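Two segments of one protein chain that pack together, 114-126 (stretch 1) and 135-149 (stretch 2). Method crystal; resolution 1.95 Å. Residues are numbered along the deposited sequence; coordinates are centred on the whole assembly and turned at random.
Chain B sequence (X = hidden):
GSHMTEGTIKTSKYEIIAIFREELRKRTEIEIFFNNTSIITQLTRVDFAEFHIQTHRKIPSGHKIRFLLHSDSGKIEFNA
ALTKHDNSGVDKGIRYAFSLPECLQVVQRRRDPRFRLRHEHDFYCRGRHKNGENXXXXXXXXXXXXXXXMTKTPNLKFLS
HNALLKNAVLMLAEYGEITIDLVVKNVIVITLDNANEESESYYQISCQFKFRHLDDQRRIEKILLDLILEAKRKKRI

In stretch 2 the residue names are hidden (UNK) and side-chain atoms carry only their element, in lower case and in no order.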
# COMPACT_ATOMS: atom_id res chain seq x y z
N ARG B 114 -4.42 -2.71 -1.08
CA ARG B 114 -4.04 -3.44 -2.27
C ARG B 114 -5.00 -3.17 -3.43
O ARG B 114 -4.68 -3.44 -4.59
CB ARG B 114 -3.98 -4.95 -1.98
CG ARG B 114 -3.04 -5.34 -0.85
CD ARG B 114 -3.16 -6.82 -0.54
NE ARG B 114 -4.51 -7.18 -0.08
CZ ARG B 114 -4.95 -8.43 0.04
NH1 ARG B 114 -4.15 -9.45 -0.27
NH2 ARG B 114 -6.19 -8.66 0.46
N PHE B 115 -6.17 -2.61 -3.12
CA PHE B 115 -7.19 -2.38 -4.14
C PHE B 115 -6.98 -1.06 -4.88
O PHE B 115 -6.58 -0.06 -4.28
CB PHE B 115 -8.59 -2.42 -3.52
CG PHE B 115 -9.09 -3.81 -3.25
CD1 PHE B 115 -9.88 -4.47 -4.17
CD2 PHE B 115 -8.77 -4.45 -2.06
CE1 PHE B 115 -10.35 -5.75 -3.92
CE2 PHE B 115 -9.24 -5.73 -1.80
CZ PHE B 115 -10.03 -6.38 -2.74
N ARG B 116 -7.26 -1.07 -6.18
CA ARG B 116 -7.13 0.12 -7.01
C ARG B 116 -8.40 0.34 -7.83
O ARG B 116 -9.08 -0.61 -8.20
CB ARG B 116 -5.90 0.03 -7.92
CG ARG B 116 -4.57 0.00 -7.15
CD ARG B 116 -3.36 -0.10 -8.07
NE ARG B 116 -3.51 -1.17 -9.06
CZ ARG B 116 -3.26 -2.45 -8.83
NH1 ARG B 116 -2.85 -2.85 -7.64
NH2 ARG B 116 -3.44 -3.35 -9.80
N LEU B 117 -8.71 1.60 -8.12
CA LEU B 117 -9.97 1.96 -8.76
C LEU B 117 -9.88 2.03 -10.29
O LEU B 117 -9.05 2.74 -10.85
CB LEU B 117 -10.47 3.29 -8.21
CG LEU B 117 -11.80 3.83 -8.73
CD1 LEU B 117 -12.91 2.81 -8.54
CD2 LEU B 117 -12.14 5.13 -8.01
N ARG B 118 -10.76 1.28 -10.96
CA ARG B 118 -10.88 1.32 -12.41
C ARG B 118 -11.62 2.59 -12.82
O ARG B 118 -12.42 3.11 -12.05
CB ARG B 118 -11.62 0.08 -12.91
CG ARG B 118 -11.70 -0.06 -14.42
CD ARG B 118 -12.28 -1.42 -14.82
NE ARG B 118 -13.58 -1.66 -14.20
CZ ARG B 118 -14.75 -1.39 -14.77
NH1 ARG B 118 -14.79 -0.85 -15.98
NH2 ARG B 118 -15.88 -1.65 -14.13
N HIS B 119 -11.36 3.10 -14.02
CA HIS B 119 -11.95 4.37 -14.44
C HIS B 119 -12.11 4.50 -15.95
O HIS B 119 -11.69 3.63 -16.71
CB HIS B 119 -11.14 5.54 -13.87
CG HIS B 119 -9.72 5.56 -14.33
ND1 HIS B 119 -9.32 6.15 -15.51
CD2 HIS B 119 -8.59 5.05 -13.77
CE1 HIS B 119 -8.02 6.01 -15.66
NE2 HIS B 119 -7.55 5.34 -14.62
N GLU B 120 -12.71 5.61 -16.39
CA GLU B 120 -12.93 5.85 -17.81
C GLU B 120 -12.03 6.96 -18.37
O GLU B 120 -11.88 7.10 -19.59
CB GLU B 120 -14.41 6.17 -18.08
CG GLU B 120 -14.74 6.47 -19.53
CD GLU B 120 -14.72 7.96 -19.84
OE1 GLU B 120 -15.36 8.72 -19.08
OE2 GLU B 120 -14.07 8.36 -20.82
N HIS B 121 -11.42 7.73 -17.48
CA HIS B 121 -10.60 8.87 -17.86
C HIS B 121 -9.42 8.53 -18.78
O HIS B 121 -8.92 7.40 -18.79
CB HIS B 121 -10.10 9.61 -16.62
CG HIS B 121 -11.15 10.43 -15.94
ND1 HIS B 121 -11.35 11.77 -16.23
CD2 HIS B 121 -12.06 10.12 -14.98
CE1 HIS B 121 -12.34 12.23 -15.49
NE2 HIS B 121 -12.78 11.25 -14.72
N ASP B 122 -8.99 9.53 -19.55
CA ASP B 122 -7.86 9.41 -20.47
C ASP B 122 -6.55 9.70 -19.75
O ASP B 122 -5.92 10.73 -20.00
CB ASP B 122 -8.03 10.41 -21.62
CG ASP B 122 -8.17 9.74 -22.97
OD1 ASP B 122 -8.32 8.50 -23.03
OD2 ASP B 122 -8.12 10.47 -23.99
N PHE B 123 -6.14 8.81 -18.85
CA PHE B 123 -4.93 9.03 -18.07
C PHE B 123 -3.79 8.20 -18.65
O PHE B 123 -3.99 7.04 -19.00
CB PHE B 123 -5.15 8.64 -16.61
CG PHE B 123 -6.16 9.50 -15.89
CD1 PHE B 123 -6.57 10.72 -16.40
CD2 PHE B 123 -6.69 9.08 -14.67
CE1 PHE B 123 -7.49 11.51 -15.73
CE2 PHE B 123 -7.62 9.86 -13.99
CZ PHE B 123 -8.02 11.08 -14.52
N TYR B 124 -2.61 8.80 -18.75
CA TYR B 124 -1.45 8.10 -19.30
C TYR B 124 -0.23 8.38 -18.42
O TYR B 124 -0.25 9.29 -17.59
CB TYR B 124 -1.17 8.55 -20.74
CG TYR B 124 -2.25 8.20 -21.74
CD1 TYR B 124 -2.22 7.01 -22.45
CD2 TYR B 124 -3.32 9.07 -21.97
CE1 TYR B 124 -3.21 6.69 -23.36
CE2 TYR B 124 -4.32 8.76 -22.88
CZ TYR B 124 -4.26 7.56 -23.57
OH TYR B 124 -5.25 7.24 -24.48
N CYS B 125 0.82 7.58 -18.60
CA CYS B 125 2.09 7.83 -17.95
C CYS B 125 3.20 7.81 -18.99
O CYS B 125 3.37 6.82 -19.71
CB CYS B 125 2.37 6.79 -16.87
SG CYS B 125 4.01 6.94 -16.13
N ARG B 126 3.96 8.90 -19.08
CA ARG B 126 5.01 8.98 -20.07
C ARG B 126 6.33 9.28 -19.38
O ARG B 126 6.35 9.69 -18.22
CB ARG B 126 4.71 10.08 -21.10
CG ARG B 126 5.13 11.46 -20.65
CD ARG B 126 4.68 12.53 -21.64
NE ARG B 126 4.47 13.82 -20.98
CZ ARG B 126 5.33 14.82 -20.99
NH1 ARG B 126 6.49 14.69 -21.64
NH2 ARG B 126 5.05 15.95 -20.36
N UNK B 135 8.89 5.82 -23.13
CA UNK B 135 7.81 4.89 -22.86
C UNK B 135 6.49 5.61 -22.64
O UNK B 135 6.46 6.78 -22.27
c UNK B 135 7.16 5.29 -19.70
c UNK B 135 9.50 4.84 -19.74
c UNK B 135 9.65 5.50 -18.54
c UNK B 135 8.56 6.06 -17.92
o UNK B 135 8.73 6.72 -16.73
c UNK B 135 7.30 5.96 -18.50
c UNK B 135 8.26 4.73 -20.34
c UNK B 135 8.11 3.99 -21.65
N UNK B 136 5.41 4.89 -22.88
CA UNK B 136 4.07 5.41 -22.67
C UNK B 136 3.23 4.29 -22.09
O UNK B 136 3.30 3.16 -22.56
c UNK B 136 1.53 6.81 -25.28
c UNK B 136 2.03 6.37 -23.90
c UNK B 136 1.91 7.50 -22.90
c UNK B 136 3.48 5.89 -23.99
N UNK B 137 2.45 4.60 -21.06
CA UNK B 137 1.55 3.61 -20.48
C UNK B 137 0.15 4.18 -20.32
O UNK B 137 -0.02 5.36 -20.03
c UNK B 137 3.44 1.12 -19.46
c UNK B 137 3.37 2.46 -19.11
c UNK B 137 4.66 0.45 -19.45
c UNK B 137 4.54 3.11 -18.72
c UNK B 137 5.75 2.44 -18.71
c UNK B 137 5.81 1.12 -19.08
c UNK B 137 2.05 3.18 -19.10
N UNK B 138 -0.86 3.33 -20.52
CA UNK B 138 -2.21 3.66 -20.09
C UNK B 138 -2.28 3.47 -18.58
O UNK B 138 -1.85 2.44 -18.06
o UNK B 138 -4.68 2.84 -22.63
c UNK B 138 -3.56 3.14 -22.17
o UNK B 138 -2.70 3.77 -22.83
c UNK B 138 -3.24 2.74 -20.75
N UNK B 139 -2.82 4.46 -17.88
CA UNK B 139 -3.08 4.31 -16.46
C UNK B 139 -4.46 3.67 -16.31
O UNK B 139 -5.48 4.33 -16.47
c UNK B 139 -1.47 7.57 -15.13
c UNK B 139 -3.41 5.49 -14.25
c UNK B 139 -1.63 6.26 -15.86
c UNK B 139 -3.03 5.66 -15.73
N UNK B 140 -4.48 2.37 -16.01
CA UNK B 140 -5.73 1.61 -16.04
C UNK B 140 -6.52 1.77 -14.75
O UNK B 140 -7.74 1.94 -14.77
c UNK B 140 -5.48 0.13 -16.33
c UNK B 140 -5.67 0.47 -18.80
n UNK B 140 -7.78 0.34 -20.12
c UNK B 140 -4.85 -0.14 -17.68
c UNK B 140 -7.01 -0.23 -18.98
N UNK B 141 -5.83 1.70 -13.63
CA UNK B 141 -6.47 1.97 -12.35
C UNK B 141 -5.52 2.72 -11.44
O UNK B 141 -4.34 2.87 -11.75
o UNK B 141 -4.76 0.12 -11.11
c UNK B 141 -6.99 0.69 -11.69
o UNK B 141 -6.16 -1.53 -11.50
c UNK B 141 -5.89 -0.31 -11.42
N UNK B 142 -6.04 3.19 -10.32
CA UNK B 142 -5.27 4.08 -9.47
C UNK B 142 -5.81 4.10 -8.05
O UNK B 142 -7.03 4.05 -7.83
c UNK B 142 -6.66 6.12 -10.06
c UNK B 142 -5.26 5.52 -10.07
c UNK B 142 -4.26 6.42 -9.34
c UNK B 142 -4.17 7.80 -9.95
N UNK B 143 -4.90 4.13 -7.08
CA UNK B 143 -5.26 4.36 -5.69
C UNK B 143 -4.42 5.54 -5.24
O UNK B 143 -3.82 6.22 -6.08
c UNK B 143 -4.96 3.12 -4.84
o UNK B 143 -3.58 2.84 -4.81
N UNK B 144 -4.36 5.79 -3.94
CA UNK B 144 -3.54 6.90 -3.45
C UNK B 144 -2.11 6.43 -3.21
O UNK B 144 -1.23 7.24 -2.90
o UNK B 144 -5.33 6.72 -0.30
o UNK B 144 -3.67 5.49 -1.05
c UNK B 144 -4.40 6.51 -1.11
c UNK B 144 -4.14 7.52 -2.19
N UNK B 145 -1.88 5.14 -3.38
CA UNK B 145 -0.56 4.58 -3.15
C UNK B 145 0.10 4.05 -4.42
O UNK B 145 1.30 3.82 -4.45
N UNK B 146 -0.70 3.85 -5.46
CA UNK B 146 -0.15 3.35 -6.71
C UNK B 146 -1.12 3.31 -7.86
O UNK B 146 -2.21 3.89 -7.82
N UNK B 147 -0.73 2.60 -8.91
CA UNK B 147 -1.53 2.52 -10.12
C UNK B 147 -1.08 1.34 -10.95
O UNK B 147 0.04 0.84 -10.78
c UNK B 147 -1.38 3.80 -10.94
s UNK B 147 0.31 4.07 -11.53
N UNK B 148 -1.95 0.89 -11.84
CA UNK B 148 -1.61 -0.13 -12.82
C UNK B 148 -1.43 0.54 -14.17
O UNK B 148 -2.30 1.30 -14.61
c UNK B 148 -2.70 -1.20 -12.90
N UNK B 149 -0.30 0.27 -14.80
CA UNK B 149 0.01 0.83 -16.11
C UNK B 149 -0.09 -0.29 -17.11
O UNK B 149 0.24 -1.43 -16.79
c UNK B 149 1.70 2.40 -14.97
c UNK B 149 1.41 1.43 -16.12
c UNK B 149 3.19 2.75 -14.91
c UNK B 149 0.85 3.66 -15.10

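Position 135 carries one carbon followed by a six-carbon ring bearing an oxygen, and one ring carbon lies 4.2 Å from Cys-125 SG; this is Tyr-135, and the carbon is CE1. Its chi1 is 63° (p), and its backbone O receives a CA-H...O contact from Arg-126 CA at 3.4 Å.

Position 136 has four carbons forked at the second, one of them 3.9 Å from Tyr-124 CB; this is Leu-136, and the atom is CD1. Its CA lies 3.4 Å from Cys-125 O.

Position 137 has one carbon and then a six-carbon ring without oxygen, and its CB is 4.3 Å from Cys-125 CB, the two side chains sharing a face of the sheet; hence Phe-137. Its backbone is paired with that of Cys-125: Cys-125 N donates to Phe-137 O and Phe-137 N to Cys-125 O, both at 2.8 Å.

Position 138 shows two carbons, the second carrying two oxygens, and one oxygen lies 3.0 Å from Tyr-124 CE1. A side chain this short with a carboxylate-like end fits aspartate; element symbols alone would exclude asparagine, which needs a nitrogen. This is Asp-138, and the oxygen is OD1.

Position 139 has four carbons forked at the first, one arm two carbons long; its backbone N donates to Phe-123 O at 3.0 Å (165°), and its CB is 3.8 Å from Phe-123 CB. This is Ile-139, whose CG1 is 4.2 Å from Cys-125 CB.

Position 140 is four carbons in a row ending in nitrogen. Its CA-to-CB bond points away, and its contacts with stretch 1 come from the backbone, such as its O to His-119 CD2 at 3.4 Å. This is Lys-140.

Position 141 again has two carbons and two terminal oxygens, one 2.7 Å from Arg-116 NE. This is Asp-141; OD1 sits near the guanidinium plane, and the hydrogen bond (152°) forms part of a salt bridge.

Position 142 has four carbons forked at the first with one longer arm, and its backbone O accepts from Leu-117 N at 3.0 Å; this is Ile-142. In return, Ile-142 N donates to Leu-117 O at 3.1 Å.

Position 143 has one carbon and one oxygen, and its CB is 3.6 Å from Phe-115 O: Ser-143. Position 144, two carbons with two oxygens and no contact to stretch 1, is Asp-144. Positions 145 and 146 have no side-chain atoms: Gly-145 and Gly-146, whose N atoms donate to Ser-143 OG at 3.2 and 3.1 Å.

Position 147 has a carbon and a sulfur, and its CA is 3.8 Å from Arg-116 CD: Cys-147. Position 148 has one carbon, 3.8 Å from Arg-116 NH2: Ala-148. Position 149 has four carbons forked at the second, one of them 3.9 Å from Cys-125 CB; this is Leu-149, and the carbon is CD2.

The contact buries 933 Å² and rests on antiparallel pairing at two places. Around Cys-125, paired amides are backed by an apolar cluster of Tyr-135, Phe-137, Ile-139 and Leu-149; around Leu-117, the backbone pair with Ile-142 is accompanied by the Arg-116 to Asp-141 salt bridge.

Stretch 2, residues 135-149: YLFDIKDISDGGCAL
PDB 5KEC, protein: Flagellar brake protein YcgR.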